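PDB 5UAO: tryptophane-5-halogenase from Microbispora sp. ATCC PTA-5024, which chlorinates a tryptophan of the NAI-107 lanthipeptide at the 5-position of its indole, probably using reduced FAD as in other flavin-dependent halogenases. Local coordinates for residues Trp109-Trp122 with Phe459-Glu473. Sequence-based numbering, arbitrary orientation.
Sequences WGSRPEGFVAPFDW and FYGLEGVDTLLLGQE
G471 lays its CA over the centre of the F116 ring, 3.6 Å from the centroid and 14° off the normal, a CH-pi contact where the last turn of helix 461-471 meets outermost strand 116-119. With no side chain at G471, the ring can lie directly on the backbone. F116 turns its CG between its own N and carbonyl carbon (chi1 54°), bringing the ring beneath the helix, while L468 CD1 meets the ring edge at CZ (3.9 Å). Beside this buried patch R112 reaches the helix end with an extended chain. Its NH2 points almost straight at L470 O (2.9 Å, 178°), and NE donates to G471 O (2.9 Å) from above the carbonyl plane in a more bent bond. L470 O also accepts E473 N, from the opposite face, within the Schellman motif that ends the helix; the third guanidinium nitrogen, NH1, bonds G137 O. E473 CG lies over one guanidinium face, toward its rim, and water 1 joins G471 O to W109 O and R112 N.

Outward the contact loosens. S111 OG donates to E473 OE1 (2.6 Å) on the solvent side, with water 3 on the same carboxylate oxygen. At the far end E463 CB sits over the five-membered ring of the poorly ordered W122, 3.4 Å from its centroid, another CH-pi contact; water 4 links T467 OG1 to W122 NE1, the latter weakly. F120 sets CD1 against the CZ edge of F459 (4.0 Å). The arginine's positive charge at carbonyls of the helix C-terminus probably complements the helix dipole.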
loop_
_atom_site.group_PDB
_atom_site.type_symbol
_atom_site.label_atom_id
_atom_site.label_comp_id
_atom_site.label_asym_id
_atom_site.label_seq_id
_atom_site.Cartn_x
_atom_site.Cartn_y
_atom_site.Cartn_z
ATOM N N TRP A 109 -3.094 31.252 -1.898
ATOM C CA TRP A 109 -2.346 30.455 -2.819
ATOM C C TRP A 109 -3.192 30.211 -4.063
ATOM O O TRP A 109 -4.396 29.991 -3.960
ATOM C CB TRP A 109 -2.102 29.097 -2.137
ATOM C CG TRP A 109 -0.899 28.289 -2.602
ATOM C CD1 TRP A 109 -0.829 27.407 -3.668
ATOM C CD2 TRP A 109 0.385 28.200 -1.938
ATOM N NE1 TRP A 109 0.437 26.832 -3.721
ATOM C CE2 TRP A 109 1.191 27.305 -2.678
ATOM C CE3 TRP A 109 0.939 28.831 -0.838
ATOM C CZ2 TRP A 109 2.490 27.020 -2.312
ATOM C CZ3 TRP A 109 2.219 28.522 -0.456
ATOM C CH2 TRP A 109 3.002 27.652 -1.190
ATOM N N GLY A 110 -2.532 30.132 -5.221
ATOM C CA GLY A 110 -3.236 29.990 -6.456
ATOM C C GLY A 110 -3.952 31.261 -6.894
ATOM O O GLY A 110 -3.767 32.353 -6.295
ATOM N N SER A 111 -4.725 31.140 -7.951
ATOM C CA SER A 111 -5.295 32.315 -8.587
ATOM C C SER A 111 -6.621 32.753 -8.034
ATOM O O SER A 111 -7.049 33.864 -8.359
ATOM C CB SER A 111 -5.320 32.165 -10.100
ATOM O OG SER A 111 -6.162 31.093 -10.482
ATOM N N ARG A 112 -7.236 31.988 -7.132
ATOM C CA ARG A 112 -8.459 32.486 -6.469
ATOM C C ARG A 112 -8.136 33.594 -5.488
ATOM O O ARG A 112 -7.291 33.401 -4.566
ATOM C CB ARG A 112 -9.158 31.356 -5.696
ATOM C CG ARG A 112 -9.547 30.152 -6.542
ATOM C CD ARG A 112 -9.714 28.954 -5.623
ATOM N NE ARG A 112 -9.978 27.669 -6.262
ATOM C CZ ARG A 112 -11.132 27.372 -6.793
ATOM N NH1 ARG A 112 -12.110 28.267 -6.809
ATOM N NH2 ARG A 112 -11.305 26.198 -7.311
ATOM N N PRO A 113 -8.789 34.766 -5.629
ATOM C CA PRO A 113 -8.462 35.867 -4.699
ATOM C C PRO A 113 -8.605 35.490 -3.234
ATOM O O PRO A 113 -7.831 35.969 -2.401
ATOM C CB PRO A 113 -9.496 36.962 -5.048
ATOM C CG PRO A 113 -10.038 36.623 -6.392
ATOM C CD PRO A 113 -9.678 35.204 -6.739
ATOM N N GLU A 114 -9.586 34.639 -2.914
ATOM C CA GLU A 114 -9.831 34.215 -1.513
ATOM C C GLU A 114 -8.959 33.027 -1.086
ATOM O O GLU A 114 -8.989 32.617 0.048
ATOM C CB GLU A 114 -11.312 33.834 -1.341
ATOM C CG GLU A 114 -11.818 32.580 -2.090
ATOM C CD GLU A 114 -12.217 32.761 -3.587
ATOM O OE1 GLU A 114 -11.678 33.639 -4.337
ATOM O OE2 GLU A 114 -13.114 31.979 -4.037
ATOM N N GLY A 115 -8.181 32.450 -1.993
ATOM C CA GLY A 115 -7.456 31.238 -1.628
ATOM C C GLY A 115 -8.408 30.063 -1.393
ATOM O O GLY A 115 -9.532 30.006 -1.956
ATOM N N PHE A 116 -7.968 29.108 -0.574
ATOM C CA PHE A 116 -8.783 27.909 -0.265
ATOM C C PHE A 116 -8.259 27.337 1.015
ATOM O O PHE A 116 -7.163 27.679 1.453
ATOM C CB PHE A 116 -8.759 26.795 -1.343
ATOM C CG PHE A 116 -7.367 26.346 -1.714
ATOM C CD1 PHE A 116 -6.621 27.100 -2.621
ATOM C CD2 PHE A 116 -6.778 25.231 -1.139
ATOM C CE1 PHE A 116 -5.332 26.749 -2.969
ATOM C CE2 PHE A 116 -5.476 24.858 -1.493
ATOM C CZ PHE A 116 -4.759 25.596 -2.425
ATOM N N VAL A 117 -9.038 26.446 1.591
ATOM C CA VAL A 117 -8.700 25.832 2.870
ATOM C C VAL A 117 -8.637 24.336 2.699
ATOM O O VAL A 117 -9.360 23.754 1.887
ATOM C CB VAL A 117 -9.691 26.214 4.026
ATOM C CG1 VAL A 117 -9.642 27.712 4.289
ATOM C CG2 VAL A 117 -11.093 25.759 3.749
ATOM N N ALA A 118 -7.748 23.736 3.468
ATOM C CA ALA A 118 -7.466 22.340 3.442
ATOM C C ALA A 118 -7.616 21.781 4.849
ATOM O O ALA A 118 -6.697 21.895 5.661
ATOM C CB ALA A 118 -6.031 22.144 2.966
ATOM N N PRO A 119 -8.697 21.070 5.095
ATOM C CA PRO A 119 -9.004 20.577 6.410
ATOM C C PRO A 119 -8.529 19.136 6.658
ATOM O O PRO A 119 -8.230 18.407 5.734
ATOM C CB PRO A 119 -10.533 20.679 6.433
ATOM C CG PRO A 119 -10.891 20.216 5.073
ATOM C CD PRO A 119 -9.813 20.783 4.156
ATOM N N PHE A 120 -8.521 18.701 7.916
ATOM C CA PHE A 120 -8.117 17.334 8.264
ATOM C C PHE A 120 -9.283 16.301 8.245
ATOM O O PHE A 120 -9.026 15.107 8.401
ATOM C CB PHE A 120 -7.571 17.309 9.693
ATOM C CG PHE A 120 -6.177 17.860 9.852
ATOM C CD1 PHE A 120 -5.086 17.283 9.160
ATOM C CD2 PHE A 120 -5.931 18.888 10.757
ATOM C CE1 PHE A 120 -3.792 17.809 9.317
ATOM C CE2 PHE A 120 -4.637 19.366 10.978
ATOM C CZ PHE A 120 -3.565 18.847 10.254
ATOM N N ASP A 121 -10.532 16.752 8.115
ATOM C CA ASP A 121 -11.720 15.914 8.465
ATOM C C ASP A 121 -12.510 15.250 7.337
ATOM O O ASP A 121 -13.698 14.856 7.505
ATOM C CB ASP A 121 -12.721 16.747 9.210
ATOM C CG ASP A 121 -13.368 17.798 8.329
ATOM O OD1 ASP A 121 -12.785 18.181 7.283
ATOM O OD2 ASP A 121 -14.460 18.255 8.716
ATOM N N TRP A 122 -11.896 15.142 6.189
ATOM C CA TRP A 122 -12.401 14.208 5.208
ATOM C C TRP A 122 -12.908 12.913 5.816
ATOM O O TRP A 122 -12.212 12.306 6.638
ATOM C CB TRP A 122 -11.258 13.846 4.339
ATOM C CG TRP A 122 -11.378 14.505 3.169
ATOM C CD1 TRP A 122 -10.964 15.765 2.875
ATOM C CD2 TRP A 122 -12.028 13.982 2.025
ATOM N NE1 TRP A 122 -11.285 16.046 1.568
ATOM C CE2 TRP A 122 -11.933 14.959 1.021
ATOM C CE3 TRP A 122 -12.653 12.757 1.742
ATOM C CZ2 TRP A 122 -12.457 14.758 -0.267
ATOM C CZ3 TRP A 122 -13.161 12.548 0.484
ATOM C CH2 TRP A 122 -13.066 13.551 -0.517
ATOM N N PHE A 459 -0.349 9.694 4.876
ATOM C CA PHE A 459 -1.189 10.427 5.808
ATOM C C PHE A 459 -2.143 11.376 5.061
ATOM O O PHE A 459 -3.277 11.494 5.419
ATOM C CB PHE A 459 -0.367 11.230 6.841
ATOM C CG PHE A 459 -1.208 12.146 7.613
ATOM C CD1 PHE A 459 -2.024 11.649 8.637
ATOM C CD2 PHE A 459 -1.296 13.498 7.286
ATOM C CE1 PHE A 459 -2.870 12.499 9.362
ATOM C CE2 PHE A 459 -2.182 14.336 7.985
ATOM C CZ PHE A 459 -2.978 13.829 8.993
ATOM N N TYR A 460 -1.640 12.076 4.053
ATOM C CA TYR A 460 -2.335 13.208 3.399
ATOM C C TYR A 460 -3.365 12.687 2.387
ATOM O O TYR A 460 -4.421 13.295 2.199
ATOM C CB TYR A 460 -1.284 14.148 2.733
ATOM C CG TYR A 460 -0.329 14.745 3.731
ATOM C CD1 TYR A 460 -0.635 15.916 4.425
ATOM C CD2 TYR A 460 0.907 14.122 4.004
ATOM C CE1 TYR A 460 0.244 16.426 5.409
ATOM C CE2 TYR A 460 1.774 14.618 4.943
ATOM C CZ TYR A 460 1.430 15.752 5.676
ATOM O OH TYR A 460 2.340 16.250 6.570
ATOM N N GLY A 461 -2.994 11.624 1.670
ATOM C CA GLY A 461 -3.928 10.818 0.884
ATOM C C GLY A 461 -4.344 11.498 -0.396
ATOM O O GLY A 461 -3.892 12.620 -0.719
ATOM N N LEU A 462 -5.206 10.809 -1.137
ATOM C CA LEU A 462 -5.750 11.317 -2.351
ATOM C C LEU A 462 -6.530 12.584 -2.101
ATOM O O LEU A 462 -6.545 13.469 -2.965
ATOM C CB LEU A 462 -6.720 10.329 -2.997
ATOM C CG LEU A 462 -6.071 9.204 -3.731
ATOM C CD1 LEU A 462 -7.198 8.346 -4.251
ATOM C CD2 LEU A 462 -5.174 9.742 -4.854
ATOM N N GLU A 463 -7.196 12.662 -0.950
ATOM C CA GLU A 463 -7.971 13.866 -0.599
ATOM C C GLU A 463 -7.065 15.110 -0.539
ATOM O O GLU A 463 -7.438 16.191 -0.949
ATOM C CB GLU A 463 -8.831 13.659 0.699
ATOM C CG GLU A 463 -8.122 13.351 2.012
ATOM C CD GLU A 463 -7.692 11.869 2.206
ATOM O OE1 GLU A 463 -7.782 11.082 1.244
ATOM O OE2 GLU A 463 -7.232 11.484 3.326
ATOM N N GLY A 464 -5.842 14.957 -0.063
ATOM C CA GLY A 464 -4.947 16.077 0.012
ATOM C C GLY A 464 -4.500 16.509 -1.374
ATOM O O GLY A 464 -4.421 17.710 -1.685
ATOM N N VAL A 465 -4.205 15.533 -2.208
ATOM C CA VAL A 465 -3.821 15.822 -3.625
ATOM C C VAL A 465 -4.981 16.519 -4.356
ATOM O O VAL A 465 -4.781 17.559 -5.010
ATOM C CB VAL A 465 -3.420 14.542 -4.385
ATOM C CG1 VAL A 465 -3.112 14.852 -5.861
ATOM C CG2 VAL A 465 -2.175 13.919 -3.707
ATOM N N ASP A 466 -6.181 15.983 -4.226
ATOM C CA ASP A 466 -7.366 16.606 -4.833
ATOM C C ASP A 466 -7.553 18.069 -4.352
ATOM O O ASP A 466 -7.863 18.952 -5.135
ATOM C CB ASP A 466 -8.596 15.822 -4.455
ATOM C CG ASP A 466 -8.876 14.580 -5.382
ATOM O OD1 ASP A 466 -8.478 14.482 -6.594
ATOM O OD2 ASP A 466 -9.610 13.712 -4.866
ATOM N N THR A 467 -7.347 18.328 -3.074
ATOM C CA THR A 467 -7.656 19.653 -2.552
ATOM C C THR A 467 -6.677 20.664 -3.107
ATOM O O THR A 467 -7.083 21.734 -3.522
ATOM C CB THR A 467 -7.681 19.674 -1.009
ATOM O OG1 THR A 467 -8.636 18.730 -0.552
ATOM C CG2 THR A 467 -7.993 21.043 -0.453
ATOM N N LEU A 468 -5.399 20.304 -3.152
ATOM C CA LEU A 468 -4.363 21.177 -3.639
ATOM C C LEU A 468 -4.546 21.450 -5.109
ATOM O O LEU A 468 -4.411 22.581 -5.535
ATOM C CB LEU A 468 -2.924 20.623 -3.391
ATOM C CG LEU A 468 -2.339 21.190 -2.116
ATOM C CD1 LEU A 468 -2.081 22.717 -2.167
ATOM C CD2 LEU A 468 -3.234 20.887 -0.941
ATOM N N LEU A 469 -4.921 20.434 -5.876
ATOM C CA LEU A 469 -5.006 20.614 -7.326
ATOM C C LEU A 469 -6.300 21.440 -7.721
ATOM O O LEU A 469 -6.253 22.393 -8.481
ATOM C CB LEU A 469 -4.970 19.239 -7.989
ATOM C CG LEU A 469 -3.633 18.493 -7.988
ATOM C CD1 LEU A 469 -3.881 17.129 -8.671
ATOM C CD2 LEU A 469 -2.665 19.249 -8.827
ATOM N N LEU A 470 -7.403 21.154 -7.069
ATOM C CA LEU A 470 -8.650 21.884 -7.347
ATOM C C LEU A 470 -8.575 23.281 -6.738
ATOM O O LEU A 470 -9.077 24.274 -7.303
ATOM C CB LEU A 470 -9.842 21.094 -6.751
ATOM C CG LEU A 470 -10.170 19.770 -7.441
ATOM C CD1 LEU A 470 -11.040 19.029 -6.485
ATOM C CD2 LEU A 470 -10.841 19.973 -8.784
ATOM N N GLY A 471 -7.933 23.386 -5.580
ATOM C CA GLY A 471 -7.719 24.740 -4.987
ATOM C C GLY A 471 -6.963 25.669 -5.871
ATOM O O GLY A 471 -7.216 26.889 -5.920
ATOM N N GLN A 472 -5.989 25.110 -6.555
ATOM C CA GLN A 472 -5.137 25.848 -7.487
ATOM C C GLN A 472 -5.663 25.896 -8.939
ATOM O O GLN A 472 -4.952 26.405 -9.834
ATOM C CB GLN A 472 -3.720 25.226 -7.460
ATOM C CG GLN A 472 -2.907 25.544 -6.227
ATOM C CD GLN A 472 -1.573 24.784 -6.249
ATOM O OE1 GLN A 472 -1.508 23.538 -6.213
ATOM N NE2 GLN A 472 -0.545 25.505 -6.350
ATOM N N GLU A 473 -6.911 25.439 -9.155
ATOM C CA GLU A 473 -7.644 25.530 -10.466
ATOM C C GLU A 473 -6.848 24.912 -11.577
ATOM O O GLU A 473 -6.746 25.454 -12.651
ATOM C CB GLU A 473 -7.979 26.970 -10.839
ATOM C CG GLU A 473 -8.818 27.687 -9.798
ATOM C CD GLU A 473 -9.266 29.064 -10.247
ATOM O OE1 GLU A 473 -8.458 30.019 -10.147
ATOM O OE2 GLU A 473 -10.411 29.186 -10.718
HETATM O O HOH W 1 -6.485 29.433 -5.639
HETATM O O HOH W 2 -3.297 28.736 -9.546
HETATM O O HOH W 3 -9.755 32.575 -10.031
HETATM O O HOH W 4 -10.926 19.246 0.755
#